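Hydrogenase (NiFe) small subunit HydA (Allochromatium vinosum, PDB 3MYR) forms the iron-sulfur half of a heterodimeric [NiFe] hydrogenase, which probably passes electrons from hydrogen to an acceptor through two [4Fe-4S] clusters and one [3Fe-4S] cluster. Local coordinates at residues P149-I154 and M231-G236; A178-S183 and T224-A229; R187-P192 and T237-E242. All coordinates share one frame; numbering follows the deposited sequence.

Overall arrangement
All three contacts touch the [3Fe-4S] cluster and exemplify how loops with little regular structure can be pinned around a metal cluster. Contact 1 brings the start of helix 151-164 against the loop that supplies Trp233; contact 2, nested within the chain loop that contact 1 closes, holds the ligand Cys228; contact 3 reaches on to the second [4Fe-4S] cluster. Contacts 1 and 2 have centres about 11 Å apart and meet where Trp233 NE1 lies 3.5 Å from Cys228 SG. The centres of contacts 2 and 3 are about 12 Å apart, with Cys228 O 3.3 Å from Trp239 CG. Contacts 1 and 3 are joined by a Lys232 NZ to Glu242 OE2 salt bridge of 2.8 Å.

Contact 1: residues P149-I154 and M231-G236; sequences PIPMVI and MKWNDG. With F3S (Fe3-s4 cluster), chain K.
Ile150 lies over one face of the Trp233 indole, and the other side chains are arranged around this pair. Ile150 CG1 is 3.7 Å from the centroid of the Trp233 five-membered ring and 26° off its normal, a CH-pi contact displaced toward the rim. With CG1 anti to its carbonyl carbon (chi1 -61°), Ile150 gives this branch to the indole, while its CG2 packs 3.8 Å from Met231 SD; the two side chains run antiparallel alongside each other. The same sulfur touches Val153 CG2 at 3.9 Å, so two apolar branches of the 149-154 segment share it.

At the six-membered ring, Pro151 approaches at about a right angle and sets its CD 3.5 Å from Trp233 CZ3. Nearby, Pro149 O comes within 3.5 Å of Trp233 CH2; that carbonyl is also hydrogen-bonded to Ser20 OG. Farther out, the bend of Met152 at chi3 (-70°) carries its CE to 3.7 Å from Asp235 OD1. Ile150 is also the N-cap residue of helix 151-164, and its carbonyl oxygen accepts from both Val153 N and Ile154 N.

The nearest approach of the indole to the [3Fe-4S] cluster is Trp233 NE1 to S4, 3.6 Å. Next to it in the chain, Asn234 ND2 bonds to Asn212 O of the large subunit. The arrangement belongs to the seam between the flavodoxin-like N-terminal part of the hydrogenase small subunit and its C-terminal cluster-binding part, where Trp233 lines the [3Fe-4S] site.

Contact 2: residues A178-S183 and T224-A229; sequences AFYGQS and TYNACA. With F3S (Fe3-s4 cluster), chain K.
Phe179 meets the 224-229 segment through its backbone: its carbonyl oxygen lies 3.2 Å from Ala227 N, but the angle is too poor for a hydrogen bond. Ala227 N is instead taken by Asn226 OD1 at 2.8 Å, a bond folded back within the loop. The Phe179 ring leads away from this segment toward Val153, Val157 and Met231.

The edge of the Tyr180 ring receives Tyr225 O, which lies in the ring plane 3.3 Å from Tyr180 CD2 and is also bonded by Ser251 OG. Beside it, the Asn226 amide runs in the same direction, its plane only 26° from that of the ring. A water ties the ends of the two side chains together, donating to Tyr180 OH at 3.1 Å and to Asn226 OD1 at 2.8 Å, while Tyr180 OH has its stronger partner in Pro145 O. Two donors on Asn226 OD1, the water and Ala227 N, probably restrain the amide from flipping. Asn226 CG is anti to the backbone N (chi1 -153°), and ND2 comes within 3.6 Å of S3 of the [3Fe-4S] cluster. This loop supplies one of the three cysteine ligands of that cluster in the C-terminal part of the hydrogenase small subunit: two residues on, Cys228 SG binds the iron FE4 at 2.3 Å.

The chain then passes Gly181 and Gln182, whose carbonyl carbons lie against Tyr225 CD1, Gly181 at the ring edge. Ser183 and Tyr225 form a single beta bridge between the two backbones. Ser183 CB sits 4.1 Å from the centroid of the Tyr225 ring, 14° off its normal, giving a CH-pi contact over the face. Its hydroxyl is engaged elsewhere, with Asp186 N, while Thr224 points away and packs CG2 against cluster sulfur S3.

Contact 3: residues R187-P192 and T237-E242; sequences RCYRRP and TSWPVE. With SF4 (iron/sulfur cluster), chain J; F3S (Fe3-s4 cluster), chain K.
Tyr189 (chi1 78°) and Trp239 (chi1 67°) both hold CG between the backbone N and the carbonyl carbon, and the two side chains pass each other in opposite senses. Trp239 CZ2 lies in the plane of the Tyr189 ring, at its edge, 4.0 Å from Tyr189 CD2. Another part of the indole rim meets Cys188: the sulfur SG is 3.8 Å from Trp239 CH2, a sulfur-aromatic contact made at the ring edge. The same SG binds the iron FE1 of the second, distal [4Fe-4S] cluster at 2.3 Å and accepts a capping bond from Arg190 N.

Arg190 runs extended across the Tyr189 ring, with CG over its centre. Its NE and NH2 both donate to Tyr189 OH, each at 3.0 Å, with the oxygen 23° out of the guanidinium plane. That hydroxyl also bonds Ser232 of the large subunit, and Arg190 NH1 bonds Trp212 O. Val241 CG1 packs 3.5 Å from Arg190 NE. An alanine in place of Arg190 would probably leave Tyr189 OH without its two guanidinium donors and Trp212 O without its partner, and open a gap beside Val241 CG1.

Trp239 CE3, meanwhile, lies 3.7 Å from S2 of the [3Fe-4S] cluster. The indole thus spans from a ligand of one cluster to a sulfide of the other, an arrangement consistent with the electron relay between the medial and distal clusters of [NiFe] hydrogenases.

Contact 1: residues P149-I154 and M231-G236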
loop_
_atom_site.group_PDB
_atom_site.type_symbol
_atom_site.label_atom_id
_atom_site.label_comp_id
_atom_site.label_asym_id
_atom_site.label_seq_id
_atom_site.Cartn_x
_atom_site.Cartn_y
_atom_site.Cartn_z
ATOM N N PRO A 149 3.756 -5.354 13.086
ATOM C CA PRO A 149 4.823 -5.940 13.879
ATOM C C PRO A 149 6.128 -5.797 13.081
ATOM O O PRO A 149 6.132 -5.741 11.846
ATOM C CB PRO A 149 4.431 -7.487 13.926
ATOM C CG PRO A 149 2.879 -7.481 13.601
ATOM C CD PRO A 149 2.815 -6.376 12.568
ATOM N N ILE A 150 7.223 -5.869 13.796
ATOM C CA ILE A 150 8.567 -5.933 13.190
ATOM C C ILE A 150 8.750 -7.110 12.238
ATOM O O ILE A 150 8.432 -8.229 12.569
ATOM C CB ILE A 150 9.606 -5.990 14.282
ATOM C CG1 ILE A 150 9.485 -4.692 15.155
ATOM C CG2 ILE A 150 11.049 -5.987 13.678
ATOM C CD1 ILE A 150 10.306 -4.847 16.567
ATOM N N PRO A 151 9.410 -6.876 11.088
ATOM C CA PRO A 151 9.405 -7.979 10.089
ATOM C C PRO A 151 10.020 -9.228 10.672
ATOM O O PRO A 151 9.459 -10.324 10.453
ATOM C CB PRO A 151 10.335 -7.442 8.987
ATOM C CG PRO A 151 9.992 -5.915 8.981
ATOM C CD PRO A 151 9.731 -5.571 10.496
ATOM N N MET A 152 11.186 -9.085 11.353
ATOM C CA MET A 152 11.850 -10.283 11.868
ATOM C C MET A 152 11.247 -10.815 13.150
ATOM O O MET A 152 11.547 -11.941 13.526
ATOM C CB MET A 152 13.346 -10.077 11.977
ATOM C CG MET A 152 13.877 -10.341 10.527
ATOM S SD MET A 152 15.571 -10.722 10.520
ATOM C CE MET A 152 16.315 -9.133 10.951
ATOM N N VAL A 153 10.241 -10.110 13.707
ATOM C CA VAL A 153 9.383 -10.743 14.732
ATOM C C VAL A 153 8.407 -11.683 14.076
ATOM O O VAL A 153 8.171 -12.796 14.566
ATOM C CB VAL A 153 8.665 -9.688 15.596
ATOM C CG1 VAL A 153 7.550 -10.332 16.440
ATOM C CG2 VAL A 153 9.700 -8.967 16.466
ATOM N N ILE A 154 7.772 -11.249 12.992
ATOM C CA ILE A 154 6.861 -12.163 12.263
ATOM C C ILE A 154 7.587 -13.447 11.839
ATOM O O ILE A 154 7.139 -14.523 12.145
ATOM C CB ILE A 154 6.211 -11.498 11.074
ATOM C CG1 ILE A 154 5.534 -10.204 11.541
ATOM C CG2 ILE A 154 5.132 -12.416 10.408
ATOM C CD1 ILE A 154 5.083 -9.320 10.352
ATOM N N MET A 231 15.681 -5.064 19.101
ATOM C CA MET A 231 15.885 -5.635 17.776
ATOM C C MET A 231 15.930 -4.500 16.749
ATOM O O MET A 231 16.670 -4.562 15.770
ATOM C CB MET A 231 14.697 -6.590 17.442
ATOM C CG MET A 231 14.854 -7.206 16.063
ATOM S SD MET A 231 13.415 -8.226 15.677
ATOM C CE MET A 231 13.496 -9.487 17.053
ATOM N N LYS A 232 15.115 -3.447 16.955
ATOM C CA LYS A 232 14.975 -2.350 15.943
ATOM C C LYS A 232 14.336 -2.851 14.659
ATOM O O LYS A 232 14.005 -4.042 14.586
ATOM C CB LYS A 232 16.324 -1.692 15.621
ATOM C CG LYS A 232 17.012 -1.132 16.876
ATOM C CD LYS A 232 18.088 -0.152 16.409
ATOM C CE LYS A 232 18.890 0.326 17.660
ATOM N NZ LYS A 232 20.038 1.257 17.248
ATOM N N TRP A 233 14.131 -1.939 13.677
ATOM C CA TRP A 233 13.375 -2.216 12.492
ATOM C C TRP A 233 14.209 -2.344 11.250
ATOM O O TRP A 233 15.183 -1.625 11.095
ATOM C CB TRP A 233 12.429 -1.047 12.232
ATOM C CG TRP A 233 11.180 -1.224 12.998
ATOM C CD1 TRP A 233 10.941 -0.951 14.378
ATOM C CD2 TRP A 233 9.978 -1.720 12.446
ATOM N NE1 TRP A 233 9.583 -1.260 14.662
ATOM C CE2 TRP A 233 8.975 -1.654 13.467
ATOM C CE3 TRP A 233 9.584 -2.042 11.104
ATOM C CZ2 TRP A 233 7.652 -2.105 13.237
ATOM C CZ3 TRP A 233 8.218 -2.456 10.868
ATOM C CH2 TRP A 233 7.275 -2.457 11.935
ATOM N N ASN A 234 13.787 -3.194 10.317
ATOM C CA ASN A 234 14.393 -3.230 8.959
ATOM C C ASN A 234 15.843 -3.623 8.983
ATOM O O ASN A 234 16.737 -2.900 8.499
ATOM C CB ASN A 234 14.178 -1.885 8.227
ATOM C CG ASN A 234 12.656 -1.536 8.100
ATOM O OD1 ASN A 234 12.124 -0.664 8.814
ATOM N ND2 ASN A 234 11.946 -2.244 7.198
ATOM N N ASP A 235 16.068 -4.802 9.531
ATOM C CA ASP A 235 17.393 -5.342 9.703
ATOM C C ASP A 235 18.272 -4.455 10.593
ATOM O O ASP A 235 19.389 -4.147 10.212
ATOM C CB ASP A 235 18.036 -5.576 8.334
ATOM C CG ASP A 235 19.137 -6.642 8.400
ATOM O OD1 ASP A 235 19.218 -7.292 9.461
ATOM O OD2 ASP A 235 19.945 -6.752 7.478
ATOM N N GLY A 236 17.718 -3.966 11.723
ATOM C CA GLY A 236 18.533 -3.270 12.717
ATOM C C GLY A 236 18.889 -1.819 12.287
ATOM O O GLY A 236 19.815 -1.252 12.822
HETATM FE FE1 F3S K . 6.171 2.089 19.537
HETATM FE FE3 F3S K . 5.036 0.707 17.534
HETATM FE FE4 F3S K . 7.494 0.151 18.191
HETATM S S1 F3S K . 4.785 2.915 17.925
HETATM S S2 F3S K . 8.338 1.999 18.972
HETATM S S3 F3S K . 5.711 -0.126 19.529
HETATM S S4 F3S K . 6.703 0.189 16.166
#

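Contact 2: residues A178-S183 and T224-A229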
loop_
_atom_site.group_PDB
_atom_site.type_symbol
_atom_site.label_atom_id
_atom_site.label_comp_id
_atom_site.label_asym_id
_atom_site.label_seq_id
_atom_site.Cartn_x
_atom_site.Cartn_y
_atom_site.Cartn_z
ATOM N N ALA A 178 9.592 -13.633 23.705
ATOM C CA ALA A 178 10.921 -13.269 23.154
ATOM C C ALA A 178 10.853 -11.872 22.545
ATOM O O ALA A 178 11.895 -11.202 22.369
ATOM C CB ALA A 178 11.405 -14.293 22.049
ATOM N N PHE A 179 9.639 -11.466 22.117
ATOM C CA PHE A 179 9.541 -10.231 21.376
ATOM C C PHE A 179 8.759 -9.185 22.148
ATOM O O PHE A 179 8.949 -7.976 21.923
ATOM C CB PHE A 179 8.942 -10.523 19.980
ATOM C CG PHE A 179 9.739 -11.558 19.223
ATOM C CD1 PHE A 179 11.118 -11.393 19.071
ATOM C CD2 PHE A 179 9.158 -12.750 18.811
ATOM C CE1 PHE A 179 11.907 -12.370 18.395
ATOM C CE2 PHE A 179 9.946 -13.753 18.151
ATOM C CZ PHE A 179 11.297 -13.553 17.970
ATOM N N TYR A 180 7.863 -9.659 23.033
ATOM C CA TYR A 180 6.951 -8.749 23.698
ATOM C C TYR A 180 7.123 -8.821 25.226
ATOM O O TYR A 180 6.332 -8.252 25.946
ATOM C CB TYR A 180 5.506 -9.037 23.328
ATOM C CG TYR A 180 5.285 -8.908 21.871
ATOM C CD1 TYR A 180 5.414 -10.042 21.026
ATOM C CD2 TYR A 180 4.922 -7.688 21.303
ATOM C CE1 TYR A 180 5.163 -9.938 19.657
ATOM C CE2 TYR A 180 4.709 -7.561 19.900
ATOM C CZ TYR A 180 4.864 -8.674 19.099
ATOM O OH TYR A 180 4.704 -8.594 17.726
ATOM N N GLY A 181 8.194 -9.438 25.709
ATOM C CA GLY A 181 8.308 -9.696 27.125
ATOM C C GLY A 181 8.741 -8.437 27.889
ATOM O O GLY A 181 8.631 -8.410 29.091
ATOM N N GLN A 182 9.307 -7.437 27.224
ATOM C CA GLN A 182 9.836 -6.222 27.951
ATOM C C GLN A 182 9.259 -4.987 27.315
ATOM O O GLN A 182 9.002 -4.966 26.102
ATOM C CB GLN A 182 11.375 -6.128 27.873
ATOM C CG GLN A 182 12.120 -7.355 28.452
ATOM C CD GLN A 182 12.025 -7.577 30.008
ATOM O OE1 GLN A 182 12.573 -8.583 30.520
ATOM N NE2 GLN A 182 11.413 -6.644 30.754
ATOM N N SER A 183 9.078 -3.940 28.107
ATOM C CA SER A 183 8.489 -2.726 27.598
ATOM C C SER A 183 9.554 -2.003 26.813
ATOM O O SER A 183 10.763 -2.146 27.073
ATOM C CB SER A 183 7.985 -1.801 28.739
ATOM O OG SER A 183 9.086 -1.255 29.445
ATOM N N THR A 224 4.134 0.189 26.691
ATOM C CA THR A 224 4.143 -0.545 25.427
ATOM C C THR A 224 5.155 -1.665 25.394
ATOM O O THR A 224 6.360 -1.431 25.661
ATOM C CB THR A 224 4.408 0.449 24.250
ATOM O OG1 THR A 224 3.386 1.484 24.334
ATOM C CG2 THR A 224 4.259 -0.290 22.900
ATOM N N TYR A 225 4.691 -2.851 24.973
ATOM C CA TYR A 225 5.541 -4.047 24.968
ATOM C C TYR A 225 5.863 -4.459 23.523
ATOM O O TYR A 225 4.927 -4.690 22.751
ATOM C CB TYR A 225 4.854 -5.216 25.774
ATOM C CG TYR A 225 4.935 -4.971 27.289
ATOM C CD1 TYR A 225 5.933 -5.575 28.089
ATOM C CD2 TYR A 225 4.109 -4.034 27.882
ATOM C CE1 TYR A 225 6.036 -5.259 29.492
ATOM C CE2 TYR A 225 4.165 -3.756 29.254
ATOM C CZ TYR A 225 5.167 -4.328 30.027
ATOM O OH TYR A 225 5.214 -3.966 31.354
ATOM N N ASN A 226 7.146 -4.411 23.119
ATOM C CA ASN A 226 7.534 -4.684 21.701
ATOM C C ASN A 226 9.040 -4.748 21.717
ATOM O O ASN A 226 9.625 -4.441 22.755
ATOM C CB ASN A 226 7.029 -3.608 20.721
ATOM C CG ASN A 226 6.819 -4.171 19.297
ATOM O OD1 ASN A 226 7.361 -5.189 18.991
ATOM N ND2 ASN A 226 5.959 -3.546 18.467
ATOM N N ALA A 227 9.666 -5.172 20.607
ATOM C CA ALA A 227 11.119 -5.405 20.551
ATOM C C ALA A 227 11.846 -4.254 19.837
ATOM O O ALA A 227 13.024 -4.397 19.484
ATOM C CB ALA A 227 11.430 -6.725 19.778
ATOM N N CYS A 228 11.141 -3.151 19.570
ATOM C CA CYS A 228 11.701 -2.088 18.718
ATOM C C CYS A 228 12.999 -1.522 19.323
ATOM O O CYS A 228 13.890 -1.086 18.595
ATOM C CB CYS A 228 10.676 -0.935 18.597
ATOM S SG CYS A 228 9.032 -1.575 18.128
ATOM N N ALA A 229 13.036 -1.399 20.658
ATOM C CA ALA A 229 14.158 -0.726 21.295
ATOM C C ALA A 229 15.423 -1.618 21.307
ATOM O O ALA A 229 16.510 -1.104 21.458
ATOM C CB ALA A 229 13.770 -0.303 22.768
HETATM FE FE1 F3S K . 6.171 2.089 19.537
HETATM FE FE3 F3S K . 5.036 0.707 17.534
HETATM FE FE4 F3S K . 7.494 0.151 18.191
HETATM S S1 F3S K . 4.785 2.915 17.925
HETATM S S2 F3S K . 8.338 1.999 18.972
HETATM S S3 F3S K . 5.711 -0.126 19.529
HETATM S S4 F3S K . 6.703 0.189 16.166
HETATM O O HOH W 1 6.788 -6.615 16.634
#

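Contact 3: residues R187-P192 and T237-E242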
loop_
_atom_site.group_PDB
_atom_site.type_symbol
_atom_site.label_atom_id
_atom_site.label_comp_id
_atom_site.label_asym_id
_atom_site.label_seq_id
_atom_site.Cartn_x
_atom_site.Cartn_y
_atom_site.Cartn_z
ATOM N N ARG A 187 13.902 -0.673 27.876
ATOM C CA ARG A 187 15.058 -0.982 27.047
ATOM C C ARG A 187 15.588 0.244 26.284
ATOM O O ARG A 187 16.652 0.179 25.715
ATOM C CB ARG A 187 14.697 -2.096 26.018
ATOM C CG ARG A 187 14.276 -3.449 26.683
ATOM C CD ARG A 187 15.483 -3.989 27.480
ATOM N NE ARG A 187 15.468 -5.463 27.637
ATOM C CZ ARG A 187 16.294 -6.131 28.435
ATOM N NH1 ARG A 187 17.206 -5.475 29.185
ATOM N NH2 ARG A 187 16.245 -7.441 28.458
ATOM N N CYS A 188 14.808 1.311 26.254
ATOM C CA CYS A 188 15.015 2.478 25.417
ATOM C C CYS A 188 16.333 3.204 25.713
ATOM O O CYS A 188 16.680 3.494 26.881
ATOM C CB CYS A 188 13.817 3.443 25.618
ATOM S SG CYS A 188 14.024 4.971 24.612
ATOM N N TYR A 189 17.081 3.536 24.665
ATOM C CA TYR A 189 18.361 4.227 24.868
ATOM C C TYR A 189 18.210 5.660 25.429
ATOM O O TYR A 189 19.215 6.224 25.829
ATOM C CB TYR A 189 19.231 4.220 23.592
ATOM C CG TYR A 189 18.766 5.252 22.567
ATOM C CD1 TYR A 189 19.490 6.425 22.335
ATOM C CD2 TYR A 189 17.576 5.035 21.811
ATOM C CE1 TYR A 189 19.051 7.401 21.390
ATOM C CE2 TYR A 189 17.091 6.020 20.888
ATOM C CZ TYR A 189 17.859 7.179 20.667
ATOM O OH TYR A 189 17.421 8.123 19.796
ATOM N N ARG A 190 16.979 6.216 25.473
ATOM C CA ARG A 190 16.749 7.556 26.051
ATOM C C ARG A 190 16.336 7.443 27.503
ATOM O O ARG A 190 16.201 8.452 28.219
ATOM C CB ARG A 190 15.692 8.337 25.259
ATOM C CG ARG A 190 16.043 8.412 23.718
ATOM C CD ARG A 190 15.207 9.462 23.035
ATOM N NE ARG A 190 15.524 9.561 21.624
ATOM C CZ ARG A 190 15.288 10.609 20.844
ATOM N NH1 ARG A 190 14.948 11.783 21.376
ATOM N NH2 ARG A 190 15.575 10.518 19.536
ATOM N N ARG A 191 16.192 6.219 27.965
ATOM C CA ARG A 191 15.676 5.998 29.332
ATOM C C ARG A 191 16.572 6.612 30.403
ATOM O O ARG A 191 16.045 7.228 31.354
ATOM C CB ARG A 191 15.441 4.490 29.623
ATOM C CG ARG A 191 15.060 4.219 31.151
ATOM C CD ARG A 191 13.629 4.830 31.454
ATOM N NE ARG A 191 13.243 4.471 32.846
ATOM C CZ ARG A 191 12.779 3.257 33.237
ATOM N NH1 ARG A 191 12.470 3.013 34.521
ATOM N NH2 ARG A 191 12.593 2.277 32.361
ATOM N N PRO A 192 17.932 6.494 30.269
ATOM C CA PRO A 192 18.664 7.149 31.366
ATOM C C PRO A 192 18.514 8.668 31.353
ATOM O O PRO A 192 18.661 9.307 32.406
ATOM C CB PRO A 192 20.109 6.793 31.110
ATOM C CG PRO A 192 19.976 5.370 30.431
ATOM C CD PRO A 192 18.799 5.582 29.486
ATOM N N THR A 237 18.112 -1.204 11.385
ATOM C CA THR A 237 18.425 0.125 10.818
ATOM C C THR A 237 18.093 1.247 11.843
ATOM O O THR A 237 18.893 2.138 12.068
ATOM C CB THR A 237 17.631 0.356 9.487
ATOM O OG1 THR A 237 18.003 -0.671 8.530
ATOM C CG2 THR A 237 17.888 1.763 8.900
ATOM N N SER A 238 16.870 1.244 12.351
ATOM C CA SER A 238 16.418 2.285 13.214
ATOM C C SER A 238 15.155 1.826 13.911
ATOM O O SER A 238 14.762 0.692 13.817
ATOM C CB SER A 238 16.167 3.549 12.413
ATOM O OG SER A 238 16.067 4.689 13.273
ATOM N N TRP A 239 14.560 2.704 14.673
ATOM C CA TRP A 239 13.242 2.467 15.239
ATOM C C TRP A 239 12.586 3.822 15.574
ATOM O O TRP A 239 13.237 4.855 15.513
ATOM C CB TRP A 239 13.296 1.549 16.445
ATOM C CG TRP A 239 13.996 2.116 17.670
ATOM C CD1 TRP A 239 15.344 2.200 17.860
ATOM C CD2 TRP A 239 13.380 2.420 18.930
ATOM N NE1 TRP A 239 15.596 2.622 19.164
ATOM C CE2 TRP A 239 14.402 2.755 19.826
ATOM C CE3 TRP A 239 12.030 2.368 19.404
ATOM C CZ2 TRP A 239 14.151 3.091 21.169
ATOM C CZ3 TRP A 239 11.775 2.710 20.724
ATOM C CH2 TRP A 239 12.816 3.109 21.581
ATOM N N PRO A 240 11.277 3.828 15.889
ATOM C CA PRO A 240 10.581 5.125 15.915
ATOM C C PRO A 240 11.205 6.168 16.838
ATOM O O PRO A 240 11.439 7.298 16.411
ATOM C CB PRO A 240 9.211 4.744 16.442
ATOM C CG PRO A 240 8.945 3.444 15.559
ATOM C CD PRO A 240 10.320 2.712 15.797
ATOM N N VAL A 241 11.580 5.786 18.047
ATOM C CA VAL A 241 12.146 6.759 18.975
ATOM C C VAL A 241 13.571 7.150 18.540
ATOM O O VAL A 241 13.969 8.315 18.590
ATOM C CB VAL A 241 12.151 6.148 20.422
ATOM C CG1 VAL A 241 13.106 6.991 21.373
ATOM C CG2 VAL A 241 10.686 6.102 20.985
ATOM N N GLU A 242 14.313 6.211 17.959
ATOM C CA GLU A 242 15.639 6.599 17.483
ATOM C C GLU A 242 15.564 7.630 16.342
ATOM O O GLU A 242 16.355 8.558 16.269
ATOM C CB GLU A 242 16.425 5.366 17.020
ATOM C CG GLU A 242 17.749 5.777 16.427
ATOM C CD GLU A 242 18.642 4.572 16.002
ATOM O OE1 GLU A 242 19.498 4.758 15.128
ATOM O OE2 GLU A 242 18.542 3.467 16.555
HETATM FE FE1 SF4 J . 12.355 6.166 25.645
HETATM FE FE2 SF4 J . 11.508 8.440 27.016
HETATM FE FE3 SF4 J . 9.781 7.034 25.424
HETATM FE FE4 SF4 J . 10.657 5.986 27.791
HETATM S S1 SF4 J . 9.369 7.834 27.484
HETATM S S2 SF4 J . 10.425 4.880 25.844
HETATM S S3 SF4 J . 12.833 6.740 27.805
HETATM S S4 SF4 J . 11.669 8.166 24.746
HETATM FE FE1 F3S K . 6.171 2.089 19.537
HETATM FE FE3 F3S K . 5.036 0.707 17.534
HETATM FE FE4 F3S K . 7.494 0.151 18.191
HETATM S S1 F3S K . 4.785 2.915 17.925
HETATM S S2 F3S K . 8.338 1.999 18.972
HETATM S S3 F3S K . 5.711 -0.126 19.529
HETATM S S4 F3S K . 6.703 0.189 16.166
#